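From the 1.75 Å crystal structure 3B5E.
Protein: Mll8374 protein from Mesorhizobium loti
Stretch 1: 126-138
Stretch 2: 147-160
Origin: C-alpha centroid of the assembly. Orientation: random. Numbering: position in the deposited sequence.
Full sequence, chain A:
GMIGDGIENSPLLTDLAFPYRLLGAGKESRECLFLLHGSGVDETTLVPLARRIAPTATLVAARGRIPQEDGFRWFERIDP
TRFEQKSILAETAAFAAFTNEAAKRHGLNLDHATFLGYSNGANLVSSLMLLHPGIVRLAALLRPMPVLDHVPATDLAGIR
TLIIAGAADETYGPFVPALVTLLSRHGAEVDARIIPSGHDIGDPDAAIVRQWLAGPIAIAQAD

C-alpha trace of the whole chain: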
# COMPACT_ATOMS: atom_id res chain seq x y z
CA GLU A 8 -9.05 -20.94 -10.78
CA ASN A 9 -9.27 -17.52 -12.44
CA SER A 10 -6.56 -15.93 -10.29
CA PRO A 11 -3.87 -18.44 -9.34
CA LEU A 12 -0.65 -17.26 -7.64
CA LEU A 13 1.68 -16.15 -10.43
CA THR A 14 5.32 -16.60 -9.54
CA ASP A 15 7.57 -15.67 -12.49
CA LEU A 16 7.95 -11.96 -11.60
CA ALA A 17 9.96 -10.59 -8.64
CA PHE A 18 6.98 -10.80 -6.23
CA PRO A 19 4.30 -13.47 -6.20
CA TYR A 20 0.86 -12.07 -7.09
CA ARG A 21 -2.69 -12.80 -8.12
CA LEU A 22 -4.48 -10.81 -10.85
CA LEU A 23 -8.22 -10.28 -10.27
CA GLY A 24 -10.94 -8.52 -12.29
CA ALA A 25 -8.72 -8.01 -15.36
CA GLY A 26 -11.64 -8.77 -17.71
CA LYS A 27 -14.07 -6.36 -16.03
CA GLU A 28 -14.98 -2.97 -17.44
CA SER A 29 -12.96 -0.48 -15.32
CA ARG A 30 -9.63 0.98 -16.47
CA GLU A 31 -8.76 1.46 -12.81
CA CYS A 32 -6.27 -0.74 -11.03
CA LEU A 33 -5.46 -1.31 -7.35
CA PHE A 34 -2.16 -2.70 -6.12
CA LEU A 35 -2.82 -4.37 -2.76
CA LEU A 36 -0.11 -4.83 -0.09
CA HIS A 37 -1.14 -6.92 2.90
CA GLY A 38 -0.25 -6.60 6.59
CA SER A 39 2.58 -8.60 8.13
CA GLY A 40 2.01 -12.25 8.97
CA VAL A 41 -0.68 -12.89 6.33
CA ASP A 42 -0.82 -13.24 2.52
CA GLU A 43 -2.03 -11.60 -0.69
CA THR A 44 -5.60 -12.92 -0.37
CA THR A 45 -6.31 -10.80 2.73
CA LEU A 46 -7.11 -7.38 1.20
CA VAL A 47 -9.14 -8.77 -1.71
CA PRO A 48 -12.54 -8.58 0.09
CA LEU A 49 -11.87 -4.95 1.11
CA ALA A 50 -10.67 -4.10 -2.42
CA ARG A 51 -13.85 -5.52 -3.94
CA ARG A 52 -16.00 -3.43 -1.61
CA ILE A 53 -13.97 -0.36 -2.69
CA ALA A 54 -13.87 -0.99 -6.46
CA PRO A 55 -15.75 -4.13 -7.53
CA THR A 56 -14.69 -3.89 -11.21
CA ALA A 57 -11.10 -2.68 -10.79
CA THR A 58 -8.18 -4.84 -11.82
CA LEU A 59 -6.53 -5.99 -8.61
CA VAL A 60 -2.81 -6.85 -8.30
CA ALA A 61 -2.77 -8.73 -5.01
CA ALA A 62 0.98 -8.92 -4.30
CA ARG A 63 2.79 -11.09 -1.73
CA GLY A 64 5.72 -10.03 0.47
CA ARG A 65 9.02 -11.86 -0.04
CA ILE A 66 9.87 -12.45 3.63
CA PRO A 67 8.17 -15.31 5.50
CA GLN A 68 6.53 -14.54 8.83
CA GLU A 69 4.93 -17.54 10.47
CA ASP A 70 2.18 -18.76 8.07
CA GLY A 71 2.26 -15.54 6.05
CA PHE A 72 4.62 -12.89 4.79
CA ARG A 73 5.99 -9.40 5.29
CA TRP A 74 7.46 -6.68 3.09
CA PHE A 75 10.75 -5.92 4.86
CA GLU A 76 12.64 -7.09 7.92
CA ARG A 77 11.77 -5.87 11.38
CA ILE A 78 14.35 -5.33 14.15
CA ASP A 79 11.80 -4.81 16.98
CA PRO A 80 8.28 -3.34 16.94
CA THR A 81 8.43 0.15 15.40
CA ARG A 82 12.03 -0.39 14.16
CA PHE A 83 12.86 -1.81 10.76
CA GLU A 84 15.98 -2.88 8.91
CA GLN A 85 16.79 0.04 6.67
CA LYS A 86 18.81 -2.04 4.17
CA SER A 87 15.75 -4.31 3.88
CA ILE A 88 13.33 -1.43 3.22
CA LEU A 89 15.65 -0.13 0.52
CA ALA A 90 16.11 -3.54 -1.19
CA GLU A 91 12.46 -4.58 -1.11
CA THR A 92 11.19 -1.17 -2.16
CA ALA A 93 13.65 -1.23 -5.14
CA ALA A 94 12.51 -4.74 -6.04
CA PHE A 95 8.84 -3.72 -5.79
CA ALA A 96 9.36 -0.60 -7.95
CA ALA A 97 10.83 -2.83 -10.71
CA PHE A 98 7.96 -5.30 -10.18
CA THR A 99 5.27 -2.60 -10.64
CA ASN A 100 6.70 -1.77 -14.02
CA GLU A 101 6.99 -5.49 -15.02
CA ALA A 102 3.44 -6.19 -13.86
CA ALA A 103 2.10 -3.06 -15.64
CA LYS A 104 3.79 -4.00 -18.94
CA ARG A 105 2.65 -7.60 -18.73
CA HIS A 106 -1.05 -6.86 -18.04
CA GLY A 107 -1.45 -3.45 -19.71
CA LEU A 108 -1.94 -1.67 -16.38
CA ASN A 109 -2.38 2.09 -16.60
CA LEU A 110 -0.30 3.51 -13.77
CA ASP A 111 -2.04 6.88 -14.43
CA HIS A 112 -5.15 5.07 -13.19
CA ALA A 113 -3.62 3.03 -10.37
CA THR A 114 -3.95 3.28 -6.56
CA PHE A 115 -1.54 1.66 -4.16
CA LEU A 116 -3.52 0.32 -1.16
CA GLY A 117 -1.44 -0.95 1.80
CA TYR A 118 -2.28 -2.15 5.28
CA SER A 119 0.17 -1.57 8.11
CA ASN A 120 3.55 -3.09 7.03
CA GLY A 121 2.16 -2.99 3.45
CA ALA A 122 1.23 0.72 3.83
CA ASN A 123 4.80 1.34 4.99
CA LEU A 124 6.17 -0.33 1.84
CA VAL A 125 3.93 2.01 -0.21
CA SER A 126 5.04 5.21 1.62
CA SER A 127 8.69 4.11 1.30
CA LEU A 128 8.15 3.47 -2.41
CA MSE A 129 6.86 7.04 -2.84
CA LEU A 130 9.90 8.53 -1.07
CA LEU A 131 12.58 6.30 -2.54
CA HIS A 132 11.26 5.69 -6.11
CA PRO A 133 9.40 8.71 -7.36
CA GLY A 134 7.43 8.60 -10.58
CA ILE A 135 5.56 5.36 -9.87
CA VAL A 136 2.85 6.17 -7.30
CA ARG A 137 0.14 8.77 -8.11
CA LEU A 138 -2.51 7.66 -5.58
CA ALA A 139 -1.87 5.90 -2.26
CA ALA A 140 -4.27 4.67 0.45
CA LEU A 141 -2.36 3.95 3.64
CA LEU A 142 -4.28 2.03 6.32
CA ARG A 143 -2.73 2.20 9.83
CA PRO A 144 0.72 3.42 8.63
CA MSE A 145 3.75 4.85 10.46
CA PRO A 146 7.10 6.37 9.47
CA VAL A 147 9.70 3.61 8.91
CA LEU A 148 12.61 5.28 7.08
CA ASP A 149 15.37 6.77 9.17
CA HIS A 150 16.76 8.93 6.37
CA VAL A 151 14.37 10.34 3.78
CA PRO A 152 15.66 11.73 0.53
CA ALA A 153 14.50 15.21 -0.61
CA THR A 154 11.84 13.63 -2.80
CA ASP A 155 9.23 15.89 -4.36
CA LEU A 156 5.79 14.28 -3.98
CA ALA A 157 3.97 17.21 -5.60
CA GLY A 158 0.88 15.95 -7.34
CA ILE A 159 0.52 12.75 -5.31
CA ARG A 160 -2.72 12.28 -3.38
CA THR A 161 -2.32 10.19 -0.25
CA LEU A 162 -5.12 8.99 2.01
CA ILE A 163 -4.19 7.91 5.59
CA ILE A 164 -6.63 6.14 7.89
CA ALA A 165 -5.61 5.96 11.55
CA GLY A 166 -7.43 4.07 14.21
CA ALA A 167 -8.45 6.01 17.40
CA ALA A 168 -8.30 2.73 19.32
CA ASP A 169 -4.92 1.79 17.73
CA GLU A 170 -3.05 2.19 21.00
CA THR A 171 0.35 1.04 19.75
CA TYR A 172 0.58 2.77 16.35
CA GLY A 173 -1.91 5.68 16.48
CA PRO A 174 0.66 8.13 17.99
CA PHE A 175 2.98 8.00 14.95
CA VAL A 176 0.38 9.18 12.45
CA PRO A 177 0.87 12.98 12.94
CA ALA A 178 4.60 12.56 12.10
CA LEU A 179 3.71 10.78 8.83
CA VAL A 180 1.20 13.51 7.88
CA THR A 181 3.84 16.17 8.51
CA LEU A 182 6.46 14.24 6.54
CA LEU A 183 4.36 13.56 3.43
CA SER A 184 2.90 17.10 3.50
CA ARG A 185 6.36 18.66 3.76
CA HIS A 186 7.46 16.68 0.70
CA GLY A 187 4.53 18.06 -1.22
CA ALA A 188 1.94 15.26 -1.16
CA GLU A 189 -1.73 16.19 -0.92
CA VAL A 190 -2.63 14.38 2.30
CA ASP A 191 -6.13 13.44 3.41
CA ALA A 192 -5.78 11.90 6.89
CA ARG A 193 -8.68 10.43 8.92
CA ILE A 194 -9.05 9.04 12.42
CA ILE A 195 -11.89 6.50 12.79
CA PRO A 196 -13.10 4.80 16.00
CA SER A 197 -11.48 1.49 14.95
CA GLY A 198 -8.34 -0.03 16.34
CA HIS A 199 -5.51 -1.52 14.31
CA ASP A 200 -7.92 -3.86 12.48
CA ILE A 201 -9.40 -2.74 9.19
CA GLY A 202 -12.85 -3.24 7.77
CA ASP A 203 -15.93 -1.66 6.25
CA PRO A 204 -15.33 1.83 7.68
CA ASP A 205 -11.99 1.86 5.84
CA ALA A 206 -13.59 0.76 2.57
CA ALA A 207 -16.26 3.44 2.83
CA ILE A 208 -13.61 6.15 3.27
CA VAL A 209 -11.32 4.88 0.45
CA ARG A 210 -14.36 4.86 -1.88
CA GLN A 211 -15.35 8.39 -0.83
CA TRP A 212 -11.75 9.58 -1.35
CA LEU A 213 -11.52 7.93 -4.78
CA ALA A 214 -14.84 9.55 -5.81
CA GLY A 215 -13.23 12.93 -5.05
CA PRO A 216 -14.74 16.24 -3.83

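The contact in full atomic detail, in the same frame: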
# COMPACT_ATOMS: atom_id res chain seq x y z
N SER A 126 4.52 3.87 1.31
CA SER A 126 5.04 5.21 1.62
C SER A 126 6.54 5.26 1.31
O SER A 126 7.05 6.24 0.78
CB SER A 126 4.76 5.59 3.08
OG SER A 126 5.47 4.76 3.97
N SER A 127 7.26 4.19 1.63
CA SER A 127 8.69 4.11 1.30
C SER A 127 8.95 4.15 -0.21
O SER A 127 9.92 4.76 -0.66
CB SER A 127 9.28 2.81 1.88
OG SER A 127 9.24 2.89 3.27
N LEU A 128 8.08 3.48 -0.96
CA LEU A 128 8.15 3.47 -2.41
C LEU A 128 8.02 4.89 -2.94
O LEU A 128 8.79 5.29 -3.81
CB LEU A 128 7.08 2.54 -2.98
CG LEU A 128 6.97 2.39 -4.51
CD1 LEU A 128 8.25 1.78 -5.13
CD2 LEU A 128 5.71 1.60 -4.84
N MSE A 129 7.04 5.64 -2.43
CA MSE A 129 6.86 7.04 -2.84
C MSE A 129 8.12 7.89 -2.60
O MSE A 129 8.48 8.71 -3.44
CB MSE A 129 5.69 7.70 -2.09
CG MSE A 129 4.32 7.15 -2.45
SE MSE A 129 2.94 7.80 -1.17
CE MSE A 129 3.49 9.57 -1.17
N LEU A 130 8.78 7.69 -1.46
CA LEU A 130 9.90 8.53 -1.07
C LEU A 130 11.20 8.12 -1.72
O LEU A 130 12.04 8.96 -2.01
CB LEU A 130 10.02 8.53 0.45
CG LEU A 130 8.90 9.32 1.14
CD1 LEU A 130 8.79 8.86 2.58
CD2 LEU A 130 9.13 10.84 1.02
N LEU A 131 11.34 6.83 -2.00
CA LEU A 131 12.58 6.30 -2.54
C LEU A 131 12.57 6.14 -4.08
O LEU A 131 13.63 6.14 -4.69
CB LEU A 131 12.90 4.97 -1.87
CG LEU A 131 13.22 4.97 -0.37
CD1 LEU A 131 13.26 3.56 0.18
CD2 LEU A 131 14.56 5.68 -0.03
N HIS A 132 11.39 5.98 -4.69
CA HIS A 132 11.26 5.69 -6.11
C HIS A 132 10.16 6.52 -6.70
O HIS A 132 9.11 6.00 -7.00
CB HIS A 132 11.00 4.22 -6.33
CG HIS A 132 12.13 3.37 -5.86
ND1 HIS A 132 13.26 3.17 -6.61
CD2 HIS A 132 12.36 2.78 -4.67
CE1 HIS A 132 14.11 2.42 -5.93
NE2 HIS A 132 13.61 2.19 -4.74
N PRO A 133 10.41 7.82 -6.83
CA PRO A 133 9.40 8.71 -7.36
C PRO A 133 9.08 8.43 -8.83
O PRO A 133 9.91 7.90 -9.58
CB PRO A 133 10.02 10.09 -7.19
CG PRO A 133 11.48 9.84 -7.18
CD PRO A 133 11.65 8.55 -6.49
N GLY A 134 7.87 8.78 -9.23
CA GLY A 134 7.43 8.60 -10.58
C GLY A 134 6.62 7.35 -10.81
O GLY A 134 6.26 7.07 -11.94
N ILE A 135 6.36 6.58 -9.76
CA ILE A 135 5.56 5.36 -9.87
C ILE A 135 4.15 5.55 -9.28
O ILE A 135 3.14 5.32 -9.97
CB ILE A 135 6.25 4.18 -9.17
CG1 ILE A 135 7.57 3.89 -9.88
CG2 ILE A 135 5.33 2.95 -9.18
CD1 ILE A 135 8.42 2.91 -9.17
N VAL A 136 4.10 5.97 -8.01
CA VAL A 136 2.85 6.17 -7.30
C VAL A 136 2.24 7.54 -7.59
O VAL A 136 2.94 8.56 -7.52
CB VAL A 136 3.05 5.93 -5.79
CG1 VAL A 136 1.72 6.09 -5.03
CG2 VAL A 136 3.65 4.54 -5.55
N ARG A 137 0.96 7.55 -7.97
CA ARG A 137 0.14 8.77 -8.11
C ARG A 137 -0.95 8.89 -7.04
O ARG A 137 -1.37 9.99 -6.71
CB ARG A 137 -0.57 8.81 -9.47
CG ARG A 137 0.30 9.21 -10.66
CD ARG A 137 1.20 8.06 -11.15
NE ARG A 137 1.50 8.14 -12.59
CZ ARG A 137 2.39 7.37 -13.23
NH1 ARG A 137 3.13 6.48 -12.57
NH2 ARG A 137 2.58 7.51 -14.55
N LEU A 138 -1.41 7.75 -6.53
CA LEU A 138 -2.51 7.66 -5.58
C LEU A 138 -2.17 6.56 -4.59
O LEU A 138 -1.84 5.44 -5.00
CB LEU A 138 -3.82 7.30 -6.28
CG LEU A 138 -4.51 8.27 -7.26
CD1 LEU A 138 -5.81 7.65 -7.79
CD2 LEU A 138 -4.79 9.61 -6.59
N VAL A 147 8.78 4.77 8.80
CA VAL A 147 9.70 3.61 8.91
C VAL A 147 11.13 3.88 8.43
O VAL A 147 12.03 3.11 8.74
CB VAL A 147 9.15 2.36 8.18
CG1 VAL A 147 7.79 1.95 8.75
CG2 VAL A 147 9.02 2.56 6.63
N LEU A 148 11.32 4.95 7.66
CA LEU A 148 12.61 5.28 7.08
C LEU A 148 13.34 6.21 8.01
O LEU A 148 12.79 7.20 8.43
CB LEU A 148 12.47 5.99 5.73
CG LEU A 148 12.37 5.17 4.46
CD1 LEU A 148 12.31 6.16 3.26
CD2 LEU A 148 13.56 4.21 4.38
N ASP A 149 14.58 5.89 8.32
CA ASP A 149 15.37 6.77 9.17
C ASP A 149 15.88 8.00 8.42
O ASP A 149 15.94 9.08 9.00
CB ASP A 149 16.58 6.04 9.75
CG ASP A 149 16.20 4.97 10.77
OD1 ASP A 149 15.03 4.94 11.24
OD2 ASP A 149 17.12 4.14 11.08
N HIS A 150 16.29 7.82 7.18
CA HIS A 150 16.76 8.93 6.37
C HIS A 150 15.89 8.98 5.12
O HIS A 150 15.70 7.97 4.43
CB HIS A 150 18.26 8.81 6.06
CG HIS A 150 19.11 8.66 7.30
ND1 HIS A 150 19.08 9.56 8.34
CD2 HIS A 150 19.99 7.69 7.67
CE1 HIS A 150 19.91 9.17 9.29
NE2 HIS A 150 20.47 8.04 8.91
N VAL A 151 15.29 10.14 4.88
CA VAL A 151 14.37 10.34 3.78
C VAL A 151 15.07 11.22 2.78
O VAL A 151 15.60 12.25 3.15
CB VAL A 151 13.06 11.01 4.28
CG1 VAL A 151 12.05 11.06 3.17
CG2 VAL A 151 12.50 10.25 5.49
N PRO A 152 15.10 10.82 1.51
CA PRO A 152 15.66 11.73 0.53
C PRO A 152 14.74 12.93 0.31
O PRO A 152 13.60 12.89 0.71
CB PRO A 152 15.76 10.89 -0.75
CG PRO A 152 15.23 9.57 -0.41
CD PRO A 152 14.60 9.58 0.90
N ALA A 153 15.25 13.97 -0.37
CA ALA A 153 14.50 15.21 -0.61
C ALA A 153 13.57 15.01 -1.78
O ALA A 153 13.62 15.74 -2.76
CB ALA A 153 15.45 16.35 -0.93
N THR A 154 12.71 14.01 -1.69
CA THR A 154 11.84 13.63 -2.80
C THR A 154 10.65 14.56 -2.90
O THR A 154 10.01 14.87 -1.90
CB THR A 154 11.35 12.18 -2.62
OG1 THR A 154 12.49 11.32 -2.57
CG2 THR A 154 10.48 11.74 -3.78
N ASP A 155 10.34 14.99 -4.12
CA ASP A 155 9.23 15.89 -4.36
C ASP A 155 8.01 15.05 -4.69
O ASP A 155 7.97 14.43 -5.75
CB ASP A 155 9.55 16.86 -5.50
CG ASP A 155 8.45 17.89 -5.74
OD1 ASP A 155 7.39 17.83 -5.08
OD2 ASP A 155 8.66 18.78 -6.60
N LEU A 156 7.01 15.07 -3.81
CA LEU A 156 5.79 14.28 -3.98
C LEU A 156 4.65 15.13 -4.54
O LEU A 156 3.47 14.74 -4.49
CB LEU A 156 5.36 13.66 -2.63
CG LEU A 156 6.37 12.76 -1.91
CD1 LEU A 156 5.80 12.30 -0.57
CD2 LEU A 156 6.81 11.55 -2.73
N ALA A 157 4.98 16.31 -5.06
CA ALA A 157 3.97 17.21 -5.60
C ALA A 157 3.12 16.44 -6.57
O ALA A 157 3.62 15.70 -7.40
CB ALA A 157 4.62 18.41 -6.29
N GLY A 158 1.81 16.60 -6.44
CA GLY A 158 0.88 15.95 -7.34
C GLY A 158 0.37 14.61 -6.85
O GLY A 158 -0.60 14.10 -7.42
N ILE A 159 1.00 14.02 -5.83
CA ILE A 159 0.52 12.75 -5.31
C ILE A 159 -0.59 12.99 -4.25
O ILE A 159 -0.43 13.79 -3.34
CB ILE A 159 1.69 11.88 -4.75
CG1 ILE A 159 2.69 11.60 -5.87
CG2 ILE A 159 1.21 10.56 -4.16
CD1 ILE A 159 3.98 10.97 -5.38
N ARG A 160 -1.71 12.30 -4.40
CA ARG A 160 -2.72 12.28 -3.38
C ARG A 160 -2.55 11.03 -2.52
O ARG A 160 -2.53 9.89 -3.05
CB ARG A 160 -4.11 12.30 -4.00
CG ARG A 160 -4.44 13.58 -4.74
CD ARG A 160 -5.74 13.35 -5.58
NE ARG A 160 -6.95 13.24 -4.73
CZ ARG A 160 -7.82 12.22 -4.64
NH1 ARG A 160 -7.72 11.08 -5.34
NH2 ARG A 160 -8.83 12.35 -3.82
O HOH W 1 -2.35 12.17 -7.90

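The contact is mainly apolar packing of a helix end and the loop after it against an irregular segment, fixed by two hydrogen bonds to backbone carbonyls and burying 807 Å² in all. Leu-130 has the largest covered area. Its CD2 lies 3.6 Å from Val-151 CG1 and 4.0 Å from Leu-156 CD1. Leu-131 CG packs 3.9 Å from Leu-148 CD1, and its CD2 is 4.0 Å from Pro-152 CG.

Near the helix end, carbonyls lack the usual helical partners. Thr-154 serves one of them: its OG1 donates a very short hydrogen bond, 2.5 Å, to Leu-130 O. Its methyl CG2 sits 3.8 Å from Pro-133 CB, so both branches of the threonine are used.

The side chain of Met-129, a selenomethionine, starts sideways, but its end comes nearer. Its CE reaches Leu-156 CD1 at 3.6 Å and Ile-159 CG2 at 3.9 Å.

A type II turn from Leu-156 to Ile-159 leads into a parallel bridge between Leu-138 and Arg-160. Gly-158 suits the turn because its phi is positive. Arg-160 N donates to Arg-137 O at 3.3 Å. A water also donates to Arg-137 O (2.7 Å) and to Gly-158 O (2.6 Å). Leu-138 CD2 lies at the guanidinium edge, 3.5 Å from Arg-160 NH1.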